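Local structure of CytC3 (Streptomyces, 3GJA) at residues K129-W134 against T275-G280; P269-L274 against I281-Y286; L99-E104 against I144-V149. The protein acts as a nonheme iron halogenase of the phytanoyl-CoA dioxygenase family, probably chlorinating an amino acid during secondary-metabolite biosynthesis. All coordinates share one frame; numbering follows the deposited sequence.

Contact 1. Residues K129-W134 against T275-G280. With ACT (acetate ion), chain C.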
ATOM      1  N   LYS A 129       6.146  -4.901 -17.223  1.00 45.56           N
ATOM      2  CA  LYS A 129       4.777  -4.524 -17.587  1.00 46.46           C
ATOM      3  C   LYS A 129       4.175  -3.572 -16.563  1.00 46.34           C
ATOM      4  O   LYS A 129       4.434  -3.693 -15.364  1.00 46.75           O
ATOM      5  CB  LYS A 129       3.871  -5.755 -17.663  1.00 48.31           C
ATOM      6  CG  LYS A 129       4.161  -6.719 -18.793  1.00 50.38           C
ATOM      7  CD  LYS A 129       3.163  -7.868 -18.748  1.00 54.33           C
ATOM      8  CE  LYS A 129       3.456  -8.916 -19.804  1.00 55.61           C
ATOM      9  NZ  LYS A 129       2.454 -10.017 -19.746  1.00 59.09           N
ATOM     10  N   PRO A 130       3.358  -2.611 -17.020  1.00 45.41           N
ATOM     11  CA  PRO A 130       2.749  -1.678 -16.073  1.00 44.59           C
ATOM     12  C   PRO A 130       1.614  -2.414 -15.371  1.00 44.29           C
ATOM     13  O   PRO A 130       0.742  -2.988 -16.025  1.00 44.15           O
ATOM     14  CB  PRO A 130       2.256  -0.556 -16.976  1.00 43.95           C
ATOM     15  CG  PRO A 130       1.825  -1.304 -18.190  1.00 45.39           C
ATOM     16  CD  PRO A 130       2.968  -2.284 -18.403  1.00 45.44           C
ATOM     17  N   GLN A 131       1.634  -2.416 -14.043  1.00 43.15           N
ATOM     18  CA  GLN A 131       0.600  -3.107 -13.281  1.00 43.36           C
ATOM     19  C   GLN A 131      -0.578  -2.177 -13.042  1.00 43.56           C
ATOM     20  O   GLN A 131      -1.667  -2.614 -12.673  1.00 43.74           O
ATOM     21  CB  GLN A 131       1.173  -3.591 -11.944  1.00 41.18           C
ATOM     22  CG  GLN A 131       2.449  -4.413 -12.086  1.00 40.63           C
ATOM     23  CD  GLN A 131       3.071  -4.799 -10.751  1.00 40.52           C
ATOM     24  OE1 GLN A 131       2.852  -5.894 -10.244  1.00 41.73           O
ATOM     25  NE2 GLN A 131       3.847  -3.889 -10.176  1.00 40.05           N
ATOM     26  N   ILE A 132      -0.353  -0.890 -13.286  1.00 44.74           N
ATOM     27  CA  ILE A 132      -1.366   0.134 -13.078  1.00 45.54           C
ATOM     28  C   ILE A 132      -1.459   1.067 -14.284  1.00 47.58           C
ATOM     29  O   ILE A 132      -0.444   1.582 -14.757  1.00 47.16           O
ATOM     30  CB  ILE A 132      -1.022   0.976 -11.819  1.00 45.12           C
ATOM     31  CG1 ILE A 132      -1.186   0.122 -10.556  1.00 45.05           C
ATOM     32  CG2 ILE A 132      -1.876   2.235 -11.769  1.00 40.34           C
ATOM     33  CD1 ILE A 132      -2.619  -0.333 -10.283  1.00 43.37           C
ATOM     34  N   ILE A 133      -2.678   1.283 -14.777  1.00 48.75           N
ATOM     35  CA  ILE A 133      -2.895   2.172 -15.921  1.00 48.47           C
ATOM     36  C   ILE A 133      -4.108   3.079 -15.722  1.00 48.50           C
ATOM     37  O   ILE A 133      -5.236   2.601 -15.610  1.00 47.76           O
ATOM     38  CB  ILE A 133      -3.118   1.382 -17.232  1.00 49.75           C
ATOM     39  CG1 ILE A 133      -1.848   0.624 -17.627  1.00 49.40           C
ATOM     40  CG2 ILE A 133      -3.508   2.341 -18.351  1.00 48.90           C
ATOM     41  CD1 ILE A 133      -0.704   1.520 -18.043  1.00 50.63           C
ATOM     42  N   TRP A 134      -3.867   4.384 -15.667  1.00 47.48           N
ATOM     43  CA  TRP A 134      -4.944   5.355 -15.518  1.00 49.31           C
ATOM     44  C   TRP A 134      -5.404   5.760 -16.918  1.00 52.07           C
ATOM     45  O   TRP A 134      -4.635   5.682 -17.878  1.00 52.16           O
ATOM     46  CB  TRP A 134      -4.462   6.614 -14.801  1.00 45.55           C
ATOM     47  CG  TRP A 134      -4.221   6.471 -13.341  1.00 44.36           C
ATOM     48  CD1 TRP A 134      -3.303   5.664 -12.733  1.00 43.23           C
ATOM     49  CD2 TRP A 134      -4.868   7.208 -12.294  1.00 42.39           C
ATOM     50  NE1 TRP A 134      -3.333   5.856 -11.371  1.00 43.04           N
ATOM     51  CE2 TRP A 134      -4.284   6.797 -11.073  1.00 42.87           C
ATOM     52  CE3 TRP A 134      -5.884   8.175 -12.268  1.00 40.64           C
ATOM     53  CZ2 TRP A 134      -4.680   7.323  -9.832  1.00 40.48           C
ATOM     54  CZ3 TRP A 134      -6.279   8.700 -11.034  1.00 41.20           C
ATOM     55  CH2 TRP A 134      -5.674   8.269  -9.834  1.00 39.95           C
ATOM     56  N   THR A 275      -2.549 -16.082 -15.810  1.00 67.54           N
ATOM     57  CA  THR A 275      -2.611 -16.480 -14.412  1.00 66.43           C
ATOM     58  C   THR A 275      -1.209 -16.236 -13.866  1.00 65.03           C
ATOM     59  O   THR A 275      -1.014 -15.370 -13.015  1.00 63.71           O
ATOM     60  CB  THR A 275      -3.003 -17.964 -14.244  1.00 66.72           C
ATOM     61  OG1 THR A 275      -2.144 -18.791 -15.039  1.00 66.81           O
ATOM     62  CG2 THR A 275      -4.448 -18.173 -14.662  1.00 67.05           C
ATOM     63  N   GLU A 276      -0.234 -16.985 -14.378  1.00 64.07           N
ATOM     64  CA  GLU A 276       1.155 -16.826 -13.962  1.00 62.46           C
ATOM     65  C   GLU A 276       1.617 -15.502 -14.554  1.00 60.65           C
ATOM     66  O   GLU A 276       1.864 -15.404 -15.755  1.00 61.13           O
ATOM     67  CB  GLU A 276       2.008 -17.970 -14.504  1.00 64.49           C
ATOM     68  CG  GLU A 276       3.222 -18.262 -13.654  1.00 70.01           C
ATOM     69  CD  GLU A 276       2.836 -18.622 -12.228  1.00 73.45           C
ATOM     70  OE1 GLU A 276       2.177 -19.668 -12.036  1.00 75.14           O
ATOM     71  OE2 GLU A 276       3.185 -17.856 -11.300  1.00 74.27           O
ATOM     72  N   TYR A 277       1.727 -14.487 -13.702  1.00 58.04           N
ATOM     73  CA  TYR A 277       2.106 -13.141 -14.120  1.00 54.95           C
ATOM     74  C   TYR A 277       3.582 -12.795 -13.909  1.00 53.91           C
ATOM     75  O   TYR A 277       4.115 -11.896 -14.561  1.00 53.14           O
ATOM     76  CB  TYR A 277       1.226 -12.138 -13.370  1.00 53.25           C
ATOM     77  CG  TYR A 277       1.408 -10.691 -13.762  1.00 53.42           C
ATOM     78  CD1 TYR A 277       0.907 -10.203 -14.972  1.00 53.37           C
ATOM     79  CD2 TYR A 277       2.058  -9.797 -12.909  1.00 51.05           C
ATOM     80  CE1 TYR A 277       1.048  -8.861 -15.318  1.00 52.30           C
ATOM     81  CE2 TYR A 277       2.204  -8.457 -13.246  1.00 50.87           C
ATOM     82  CZ  TYR A 277       1.697  -7.996 -14.450  1.00 51.92           C
ATOM     83  OH  TYR A 277       1.841  -6.671 -14.782  1.00 53.29           O
ATOM     84  N   GLY A 278       4.244 -13.508 -13.003  1.00 53.13           N
ATOM     85  CA  GLY A 278       5.644 -13.227 -12.729  1.00 50.31           C
ATOM     86  C   GLY A 278       5.847 -12.740 -11.302  1.00 49.04           C
ATOM     87  O   GLY A 278       4.924 -12.205 -10.686  1.00 49.67           O
ATOM     88  N   ASP A 279       7.058 -12.914 -10.783  1.00 47.40           N
ATOM     89  CA  ASP A 279       7.395 -12.514  -9.417  1.00 45.37           C
ATOM     90  C   ASP A 279       6.541 -13.276  -8.412  1.00 44.69           C
ATOM     91  O   ASP A 279       6.323 -12.823  -7.293  1.00 45.54           O
ATOM     92  CB  ASP A 279       7.207 -11.003  -9.221  1.00 43.85           C
ATOM     93  CG  ASP A 279       8.278 -10.187  -9.919  1.00 43.39           C
ATOM     94  OD1 ASP A 279       9.474 -10.503  -9.736  1.00 44.48           O
ATOM     95  OD2 ASP A 279       7.934  -9.230 -10.639  1.00 43.12           O
ATOM     96  N   GLY A 280       6.064 -14.445  -8.825  1.00 42.37           N
ATOM     97  CA  GLY A 280       5.250 -15.257  -7.946  1.00 40.09           C
ATOM     98  C   GLY A 280       3.788 -14.860  -7.941  1.00 39.84           C
ATOM     99  O   GLY A 280       2.993 -15.431  -7.208  1.00 42.34           O
TER
HETATM  100  C   ACT C 320       6.213  -5.977  -8.819  1.00 54.37           C
HETATM  101  O   ACT C 320       5.547  -5.025  -8.134  1.00 53.95           O
HETATM  102  OXT ACT C 320       7.312  -5.739  -9.275  1.00 54.20           O
HETATM  103  CH3 ACT C 320       5.593  -7.335  -9.020  1.00 52.49           C

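Contact 2. Residues P269-L274 against I281-Y286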
ATOM      1  N   PRO A 269      -3.580  -4.612 -16.313  1.00 49.75           N
ATOM      2  CA  PRO A 269      -4.166  -4.476 -17.651  1.00 53.54           C
ATOM      3  C   PRO A 269      -3.737  -5.615 -18.564  1.00 56.60           C
ATOM      4  O   PRO A 269      -2.672  -6.207 -18.376  1.00 56.15           O
ATOM      5  CB  PRO A 269      -3.651  -3.117 -18.121  1.00 53.71           C
ATOM      6  CG  PRO A 269      -2.330  -2.999 -17.426  1.00 53.24           C
ATOM      7  CD  PRO A 269      -2.674  -3.484 -16.032  1.00 50.88           C
ATOM      8  N   GLY A 270      -4.553  -5.904 -19.568  1.00 60.34           N
ATOM      9  CA  GLY A 270      -4.247  -7.017 -20.442  1.00 64.93           C
ATOM     10  C   GLY A 270      -4.579  -8.191 -19.547  1.00 67.44           C
ATOM     11  O   GLY A 270      -5.705  -8.285 -19.057  1.00 68.49           O
ATOM     12  N   THR A 271      -3.619  -9.077 -19.315  1.00 69.17           N
ATOM     13  CA  THR A 271      -3.854 -10.209 -18.422  1.00 72.06           C
ATOM     14  C   THR A 271      -5.131 -10.970 -18.781  1.00 73.38           C
ATOM     15  O   THR A 271      -5.591 -11.824 -18.020  1.00 73.73           O
ATOM     16  CB  THR A 271      -3.962  -9.713 -16.959  1.00 71.58           C
ATOM     17  OG1 THR A 271      -2.783  -8.974 -16.615  1.00 72.98           O
ATOM     18  CG2 THR A 271      -4.104 -10.872 -16.009  1.00 72.50           C
ATOM     19  N   GLU A 272      -5.693 -10.657 -19.946  1.00 74.85           N
ATOM     20  CA  GLU A 272      -6.924 -11.283 -20.419  1.00 74.90           C
ATOM     21  C   GLU A 272      -7.073 -12.732 -19.969  1.00 74.55           C
ATOM     22  O   GLU A 272      -7.944 -13.056 -19.157  1.00 73.74           O
ATOM     23  CB  GLU A 272      -6.991 -11.203 -21.942  1.00 75.18           C
ATOM     24  N   ASN A 273      -6.215 -13.599 -20.496  1.00 73.97           N
ATOM     25  CA  ASN A 273      -6.262 -15.014 -20.159  1.00 73.91           C
ATOM     26  C   ASN A 273      -4.976 -15.467 -19.480  1.00 73.49           C
ATOM     27  O   ASN A 273      -4.442 -16.533 -19.787  1.00 74.36           O
ATOM     28  CB  ASN A 273      -6.509 -15.839 -21.424  1.00 74.03           C
ATOM     29  N   LEU A 274      -4.483 -14.659 -18.548  1.00 72.67           N
ATOM     30  CA  LEU A 274      -3.254 -14.990 -17.836  1.00 71.04           C
ATOM     31  C   LEU A 274      -3.506 -15.370 -16.385  1.00 69.13           C
ATOM     32  O   LEU A 274      -4.540 -15.040 -15.809  1.00 69.67           O
ATOM     33  CB  LEU A 274      -2.283 -13.806 -17.862  1.00 71.00           C
ATOM     34  CG  LEU A 274      -1.873 -13.238 -19.219  1.00 71.43           C
ATOM     35  CD1 LEU A 274      -0.843 -12.138 -19.003  1.00 70.85           C
ATOM     36  CD2 LEU A 274      -1.301 -14.343 -20.096  1.00 71.09           C
ATOM     37  N   ILE A 281       3.424 -13.878  -8.751  1.00 39.88           N
ATOM     38  CA  ILE A 281       2.037 -13.445  -8.819  1.00 40.51           C
ATOM     39  C   ILE A 281       1.217 -14.364  -9.724  1.00 42.54           C
ATOM     40  O   ILE A 281       1.568 -14.580 -10.885  1.00 42.57           O
ATOM     41  CB  ILE A 281       1.913 -12.026  -9.405  1.00 39.22           C
ATOM     42  CG1 ILE A 281       2.551 -11.003  -8.471  1.00 37.99           C
ATOM     43  CG2 ILE A 281       0.446 -11.690  -9.639  1.00 36.81           C
ATOM     44  CD1 ILE A 281       2.605  -9.616  -9.071  1.00 37.13           C
ATOM     45  N   ASN A 282       0.130 -14.903  -9.191  1.00 44.20           N
ATOM     46  CA  ASN A 282      -0.759 -15.745  -9.987  1.00 44.79           C
ATOM     47  C   ASN A 282      -2.144 -15.131  -9.859  1.00 44.25           C
ATOM     48  O   ASN A 282      -2.768 -15.203  -8.805  1.00 45.22           O
ATOM     49  CB  ASN A 282      -0.760 -17.185  -9.480  1.00 45.01           C
ATOM     50  CG  ASN A 282      -1.589 -18.104 -10.360  1.00 48.15           C
ATOM     51  OD1 ASN A 282      -1.176 -19.219 -10.671  1.00 49.17           O
ATOM     52  ND2 ASN A 282      -2.765 -17.640 -10.761  1.00 47.53           N
ATOM     53  N   LEU A 283      -2.613 -14.517 -10.942  1.00 45.12           N
ATOM     54  CA  LEU A 283      -3.908 -13.840 -10.971  1.00 43.95           C
ATOM     55  C   LEU A 283      -5.156 -14.695 -10.821  1.00 43.40           C
ATOM     56  O   LEU A 283      -6.246 -14.157 -10.651  1.00 41.66           O
ATOM     57  CB  LEU A 283      -4.034 -13.006 -12.250  1.00 44.36           C
ATOM     58  CG  LEU A 283      -3.345 -11.633 -12.317  1.00 47.08           C
ATOM     59  CD1 LEU A 283      -2.588 -11.338 -11.034  1.00 46.64           C
ATOM     60  CD2 LEU A 283      -2.404 -11.602 -13.496  1.00 45.55           C
ATOM     61  N   GLU A 284      -5.005 -16.012 -10.870  1.00 43.37           N
ATOM     62  CA  GLU A 284      -6.158 -16.899 -10.751  1.00 45.86           C
ATOM     63  C   GLU A 284      -7.141 -16.461  -9.666  1.00 46.03           C
ATOM     64  O   GLU A 284      -8.316 -16.220  -9.945  1.00 46.54           O
ATOM     65  CB  GLU A 284      -5.704 -18.330 -10.473  1.00 48.27           C
ATOM     66  CG  GLU A 284      -6.824 -19.348 -10.551  1.00 55.02           C
ATOM     67  CD  GLU A 284      -6.357 -20.744 -10.189  1.00 60.39           C
ATOM     68  OE1 GLU A 284      -5.365 -21.209 -10.794  1.00 63.57           O
ATOM     69  OE2 GLU A 284      -6.978 -21.377  -9.302  1.00 61.75           O
ATOM     70  N   LYS A 285      -6.667 -16.346  -8.430  1.00 45.91           N
ATOM     71  CA  LYS A 285      -7.546 -15.945  -7.338  1.00 45.12           C
ATOM     72  C   LYS A 285      -7.371 -14.489  -6.919  1.00 44.10           C
ATOM     73  O   LYS A 285      -7.807 -14.096  -5.837  1.00 44.33           O
ATOM     74  CB  LYS A 285      -7.327 -16.857  -6.133  1.00 46.88           C
ATOM     75  CG  LYS A 285      -7.560 -18.324  -6.437  1.00 50.48           C
ATOM     76  CD  LYS A 285      -7.263 -19.197  -5.232  1.00 53.53           C
ATOM     77  CE  LYS A 285      -7.342 -20.669  -5.593  1.00 56.28           C
ATOM     78  NZ  LYS A 285      -6.937 -21.538  -4.449  1.00 59.04           N
ATOM     79  N   TYR A 286      -6.737 -13.685  -7.766  1.00 42.15           N
ATOM     80  CA  TYR A 286      -6.550 -12.284  -7.426  1.00 41.10           C
ATOM     81  C   TYR A 286      -7.811 -11.483  -7.673  1.00 42.01           C
ATOM     82  O   TYR A 286      -8.622 -11.819  -8.535  1.00 43.61           O
ATOM     83  CB  TYR A 286      -5.427 -11.638  -8.244  1.00 39.83           C
ATOM     84  CG  TYR A 286      -5.406 -10.128  -8.075  1.00 37.32           C
ATOM     85  CD1 TYR A 286      -4.820  -9.538  -6.951  1.00 37.44           C
ATOM     86  CD2 TYR A 286      -6.064  -9.294  -8.984  1.00 36.66           C
ATOM     87  CE1 TYR A 286      -4.895  -8.159  -6.730  1.00 34.48           C
ATOM     88  CE2 TYR A 286      -6.148  -7.913  -8.772  1.00 35.75           C
ATOM     89  CZ  TYR A 286      -5.561  -7.352  -7.637  1.00 36.86           C
ATOM     90  OH  TYR A 286      -5.658  -5.987  -7.403  1.00 36.74           O
TER

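Contact 3. Residues L99-E104 against I144-V149. With ACT (acetate ion), chain C.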
ATOM      1  N   LEU A  99     -10.440   1.445  -4.865  1.00 42.18           N
ATOM      2  CA  LEU A  99      -9.999   0.075  -5.092  1.00 40.40           C
ATOM      3  C   LEU A  99      -8.644  -0.156  -4.396  1.00 40.43           C
ATOM      4  O   LEU A  99      -7.721   0.649  -4.544  1.00 38.66           O
ATOM      5  CB  LEU A  99      -9.819  -0.148  -6.591  1.00 38.85           C
ATOM      6  CG  LEU A  99     -10.626  -1.176  -7.381  1.00 42.05           C
ATOM      7  CD1 LEU A  99     -12.087  -1.179  -6.967  1.00 39.37           C
ATOM      8  CD2 LEU A  99     -10.465  -0.854  -8.872  1.00 38.67           C
ATOM      9  N   CYS A 100      -8.539  -1.229  -3.613  1.00 39.27           N
ATOM     10  CA  CYS A 100      -7.273  -1.590  -2.982  1.00 36.08           C
ATOM     11  C   CYS A 100      -6.802  -2.736  -3.860  1.00 36.22           C
ATOM     12  O   CYS A 100      -7.348  -3.836  -3.797  1.00 34.71           O
ATOM     13  CB  CYS A 100      -7.457  -2.096  -1.551  1.00 36.98           C
ATOM     14  SG  CYS A 100      -5.893  -2.717  -0.821  1.00 37.13           S
ATOM     15  N   TRP A 101      -5.795  -2.485  -4.691  1.00 36.38           N
ATOM     16  CA  TRP A 101      -5.332  -3.521  -5.600  1.00 35.42           C
ATOM     17  C   TRP A 101      -4.123  -4.312  -5.112  1.00 34.75           C
ATOM     18  O   TRP A 101      -3.709  -5.279  -5.753  1.00 34.83           O
ATOM     19  CB  TRP A 101      -5.024  -2.905  -6.959  1.00 35.24           C
ATOM     20  CG  TRP A 101      -3.821  -2.042  -6.929  1.00 34.44           C
ATOM     21  CD1 TRP A 101      -3.735  -0.766  -6.455  1.00 33.04           C
ATOM     22  CD2 TRP A 101      -2.507  -2.406  -7.353  1.00 33.32           C
ATOM     23  NE1 TRP A 101      -2.445  -0.312  -6.559  1.00 34.98           N
ATOM     24  CE2 TRP A 101      -1.669  -1.302  -7.105  1.00 32.99           C
ATOM     25  CE3 TRP A 101      -1.954  -3.563  -7.917  1.00 32.91           C
ATOM     26  CZ2 TRP A 101      -0.303  -1.318  -7.404  1.00 32.13           C
ATOM     27  CZ3 TRP A 101      -0.594  -3.578  -8.215  1.00 32.84           C
ATOM     28  CH2 TRP A 101       0.214  -2.462  -7.956  1.00 30.77           C
ATOM     29  N   ARG A 102      -3.550  -3.901  -3.990  1.00 34.61           N
ATOM     30  CA  ARG A 102      -2.400  -4.610  -3.446  1.00 33.76           C
ATOM     31  C   ARG A 102      -1.989  -4.185  -2.036  1.00 32.87           C
ATOM     32  O   ARG A 102      -2.270  -3.068  -1.592  1.00 31.16           O
ATOM     33  CB  ARG A 102      -1.199  -4.452  -4.371  1.00 34.01           C
ATOM     34  CG  ARG A 102       0.103  -4.981  -3.768  1.00 39.99           C
ATOM     35  CD  ARG A 102       1.276  -4.806  -4.706  1.00 40.48           C
ATOM     36  NE  ARG A 102       1.191  -5.687  -5.863  1.00 40.99           N
ATOM     37  CZ  ARG A 102       2.113  -5.733  -6.818  1.00 42.28           C
ATOM     38  NH1 ARG A 102       3.174  -4.945  -6.740  1.00 42.72           N
ATOM     39  NH2 ARG A 102       1.981  -6.565  -7.842  1.00 40.27           N
ATOM     40  N   SER A 103      -1.336  -5.117  -1.348  1.00 32.13           N
ATOM     41  CA  SER A 103      -0.799  -4.901  -0.019  1.00 32.61           C
ATOM     42  C   SER A 103       0.458  -5.771   0.056  1.00 34.46           C
ATOM     43  O   SER A 103       0.565  -6.794  -0.634  1.00 30.32           O
ATOM     44  CB  SER A 103      -1.803  -5.296   1.066  1.00 31.24           C
ATOM     45  OG  SER A 103      -1.801  -6.685   1.298  1.00 33.65           O
ATOM     46  N   GLU A 104       1.417  -5.349   0.876  1.00 35.03           N
ATOM     47  CA  GLU A 104       2.669  -6.079   1.025  1.00 35.57           C
ATOM     48  C   GLU A 104       3.368  -5.617   2.289  1.00 35.42           C
ATOM     49  O   GLU A 104       3.027  -4.575   2.848  1.00 34.35           O
ATOM     50  CB  GLU A 104       3.571  -5.809  -0.170  1.00 36.62           C
ATOM     51  CG  GLU A 104       3.909  -4.338  -0.329  1.00 41.67           C
ATOM     52  CD  GLU A 104       4.469  -4.019  -1.702  1.00 44.51           C
ATOM     53  OE1 GLU A 104       5.644  -4.367  -1.970  1.00 42.19           O
ATOM     54  OE2 GLU A 104       3.722  -3.432  -2.515  1.00 43.28           O
ATOM     55  N   ILE A 144       0.541   6.425 -13.877  1.00 44.54           N
ATOM     56  CA  ILE A 144       0.620   5.075 -13.319  1.00 42.38           C
ATOM     57  C   ILE A 144       0.850   5.025 -11.814  1.00 41.13           C
ATOM     58  O   ILE A 144       1.300   4.006 -11.286  1.00 41.65           O
ATOM     59  CB  ILE A 144       1.752   4.275 -13.985  1.00 43.42           C
ATOM     60  CG1 ILE A 144       3.091   4.965 -13.714  1.00 43.15           C
ATOM     61  CG2 ILE A 144       1.507   4.164 -15.485  1.00 42.64           C
ATOM     62  CD1 ILE A 144       4.288   4.147 -14.118  1.00 41.74           C
ATOM     63  N   GLY A 145       0.543   6.114 -11.122  1.00 39.89           N
ATOM     64  CA  GLY A 145       0.744   6.148  -9.686  1.00 38.64           C
ATOM     65  C   GLY A 145      -0.363   5.486  -8.881  1.00 39.37           C
ATOM     66  O   GLY A 145      -1.456   5.227  -9.387  1.00 37.09           O
ATOM     67  N   THR A 146      -0.074   5.213  -7.615  1.00 37.54           N
ATOM     68  CA  THR A 146      -1.041   4.585  -6.732  1.00 37.33           C
ATOM     69  C   THR A 146      -0.839   5.116  -5.311  1.00 38.29           C
ATOM     70  O   THR A 146       0.283   5.171  -4.810  1.00 39.45           O
ATOM     71  CB  THR A 146      -0.878   3.050  -6.741  1.00 35.98           C
ATOM     72  OG1 THR A 146      -1.857   2.451  -5.881  1.00 37.86           O
ATOM     73  CG2 THR A 146       0.513   2.656  -6.254  1.00 35.75           C
ATOM     74  N   ILE A 147      -1.925   5.538  -4.678  1.00 37.98           N
ATOM     75  CA  ILE A 147      -1.850   6.050  -3.318  1.00 37.46           C
ATOM     76  C   ILE A 147      -1.466   4.892  -2.414  1.00 37.91           C
ATOM     77  O   ILE A 147      -2.156   3.871  -2.361  1.00 37.79           O
ATOM     78  CB  ILE A 147      -3.208   6.633  -2.874  1.00 37.82           C
ATOM     79  CG1 ILE A 147      -3.507   7.895  -3.687  1.00 37.10           C
ATOM     80  CG2 ILE A 147      -3.192   6.952  -1.376  1.00 35.48           C
ATOM     81  CD1 ILE A 147      -2.547   9.029  -3.421  1.00 37.15           C
ATOM     82  N   THR A 148      -0.351   5.060  -1.713  1.00 37.19           N
ATOM     83  CA  THR A 148       0.172   4.039  -0.816  1.00 35.14           C
ATOM     84  C   THR A 148      -0.032   4.460   0.632  1.00 33.96           C
ATOM     85  O   THR A 148       0.300   5.581   1.007  1.00 35.04           O
ATOM     86  CB  THR A 148       1.692   3.828  -1.068  1.00 36.62           C
ATOM     87  OG1 THR A 148       1.903   3.512  -2.449  1.00 37.57           O
ATOM     88  CG2 THR A 148       2.249   2.706  -0.200  1.00 32.98           C
ATOM     89  N   VAL A 149      -0.602   3.568   1.432  1.00 33.55           N
ATOM     90  CA  VAL A 149      -0.821   3.824   2.849  1.00 30.66           C
ATOM     91  C   VAL A 149       0.115   2.863   3.581  1.00 30.47           C
ATOM     92  O   VAL A 149      -0.122   1.657   3.620  1.00 30.57           O
ATOM     93  CB  VAL A 149      -2.288   3.544   3.258  1.00 29.28           C
ATOM     94  CG1 VAL A 149      -2.491   3.852   4.739  1.00 25.51           C
ATOM     95  CG2 VAL A 149      -3.225   4.384   2.415  1.00 28.25           C
TER
HETATM   96  C   ACT C 320       6.213  -5.977  -8.819  1.00 54.37           C
HETATM   97  O   ACT C 320       5.547  -5.025  -8.134  1.00 53.95           O
HETATM   98  OXT ACT C 320       7.312  -5.739  -9.275  1.00 54.20           O
HETATM   99  CH3 ACT C 320       5.593  -7.335  -9.020  1.00 52.49           C

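Contact 1. Residues K129-W134 against T275-G280
Tyr277 reaches out of a short β-hairpin and sets its phenol end between Lys129 and Gln131. The hairpin pairs strand 276-278 with strand 281-282 and carries a classic β-bulge, Tyr277 and Gly278 both facing Ile281. The Tyr277 ring gets across because its CG lies anti to the backbone N (chi1 -175°), so that the long, flat residue spans a gap over which the backbones stay well apart. Its OH meets aliphatic carbon from both neighbours, Lys129 CB at 3.6 Å and Gln131 CG at the same 3.6 Å. The Lys129 chain then runs on extended beyond CG and passes the ring obliquely, Tyr277 CE1 to Lys129 CD being 4.2 Å; a lysine suits this exposed place, where its methylenes can pack while the ammonium probably remains in solvent.

Gln131 approaches differently. Its amide plane is turned only 11° from that of the ring, and OE1 sits at the ring edge, near its plane, 4.0 Å from Tyr277 CE2. Glutamine is apt in this buried place because both ends of the amide are used: OE1 accepts from Arg102 NH2, and NE2 gives to the carbonyl O of Thr122 and to an acetate ion. With these bonds the amide can hardly turn over. Asp279, next after the bulge, also comes near the acetate: its OD2 accepts from the backbone N of Ala126 and lies 3.4 Å from the acetate CH3. The acetate, probably from the crystallisation liquor, accepts the Gln131 bond with its O atom 2.9 Å from NE2.

Contact 2. Residues P269-L274 against I281-Y286
Thr271 and Leu283 face each other across the root of a β-hairpin, where the loop leading into strand 276-278 folds back beside the turn that follows strand 281-282. Along the loop, Thr271 is the first residue to touch the other segment: its side chain points to the turn and crosses that of Leu283 at about a right angle. Its two branches divide the work. CG2, anti to the backbone N, is the branch turned to the leucine, 3.8 Å from Leu283 CG, although the exact fit of the methyl groups is doubtful in this model. OG1 turns back to the carbonyl O of Tyr268. Threonine suits the place because one small residue supplies both a methyl for the nonpolar side and a hydroxyl for the main chain.

The chain next makes a turn at Glu272 and Asn273, closed by Leu274 N bonding to Thr271 O at 3.1 Å; Arg301 NH2 also binds that oxygen. Leu274 meets the second segment through its backbone, its carbonyl O lying 4.1 Å from Leu283 CB. Leucine suits this buried position at 283, where Thr271 and the Tyr277 side chain lie against it. The carbonyl O of Leu283 closes the opposing turn, accepting Tyr286 N at 3.0 Å.

Contact 3. Residues L99-E104 against I144-V149
Trp101 and Thr146 meet through one straight hydrogen bond. From CB, which points to the Thr146 segment, the Trp101 side chain takes chi1 of 70°, placing CG between the backbone N and the carbonyl carbon and swinging the pyrrole side of the indole to the threonine. CD1 comes within 3.8 Å of Thr146 OG1. The next atom, NE1, makes the bond: it donates to OG1 at 2.9 Å with an N-H...O angle of 168°, the oxygen lying at the ring edge and only 5° out of the indole plane. Thr146 OG1 is in turn bonded to the carbonyl O of Tyr260, so the hydroxyl both accepts and donates. A threonine suits this buried spot, being small and able to satisfy the indole N-H and a backbone carbonyl together.

The bond reaches across strand 253-262, which lies between strands 98-108 and 147-152 in the antiparallel sheet of the cupin-type β-barrel; Trp101 belongs to the first and Thr146 immediately precedes the second.

Further round the indole, Ile132 CD1 lies over one face, 3.5 Å from Trp101 CE2; on the opposite face Arg102 CB sits 3.7 Å above the plane, toward the rim. At the far end of the ring, CZ3 lies over one face of the Arg102 guanidinium, toward its rim, while the guanidinium edge meets polar partners: NH2 gives to Tyr268 OH and to Gln131 OE1, and Arg102 NH1 donates at 2.8 Å to the O atom of a bound acetate ion, probably from the crystallisation liquor.

Along the chain the segments come as 99-104, 129-134, 144-149, 269-274, 275-280 and 281-286, so contact 1 interlocks with both others, while contact 3 closes before contact 2 opens. The centre of contact 3, in the main antiparallel sheet, is about 5 Å from that of the chain; contacts 1 and 2 share the outlying hairpin 276-278/281-282, their centres about 8 Å apart. From contact 3, centre to centre, contact 1 is about 13 Å away and contact 2 about 17 Å. Trp134 NE1 to Gly145 O joins contacts 1 and 3. Tyr286, just past the hairpin, ties this region through OH to Trp101 O of barrel strand 98-108, and contacts 1 and 3 share the acetate.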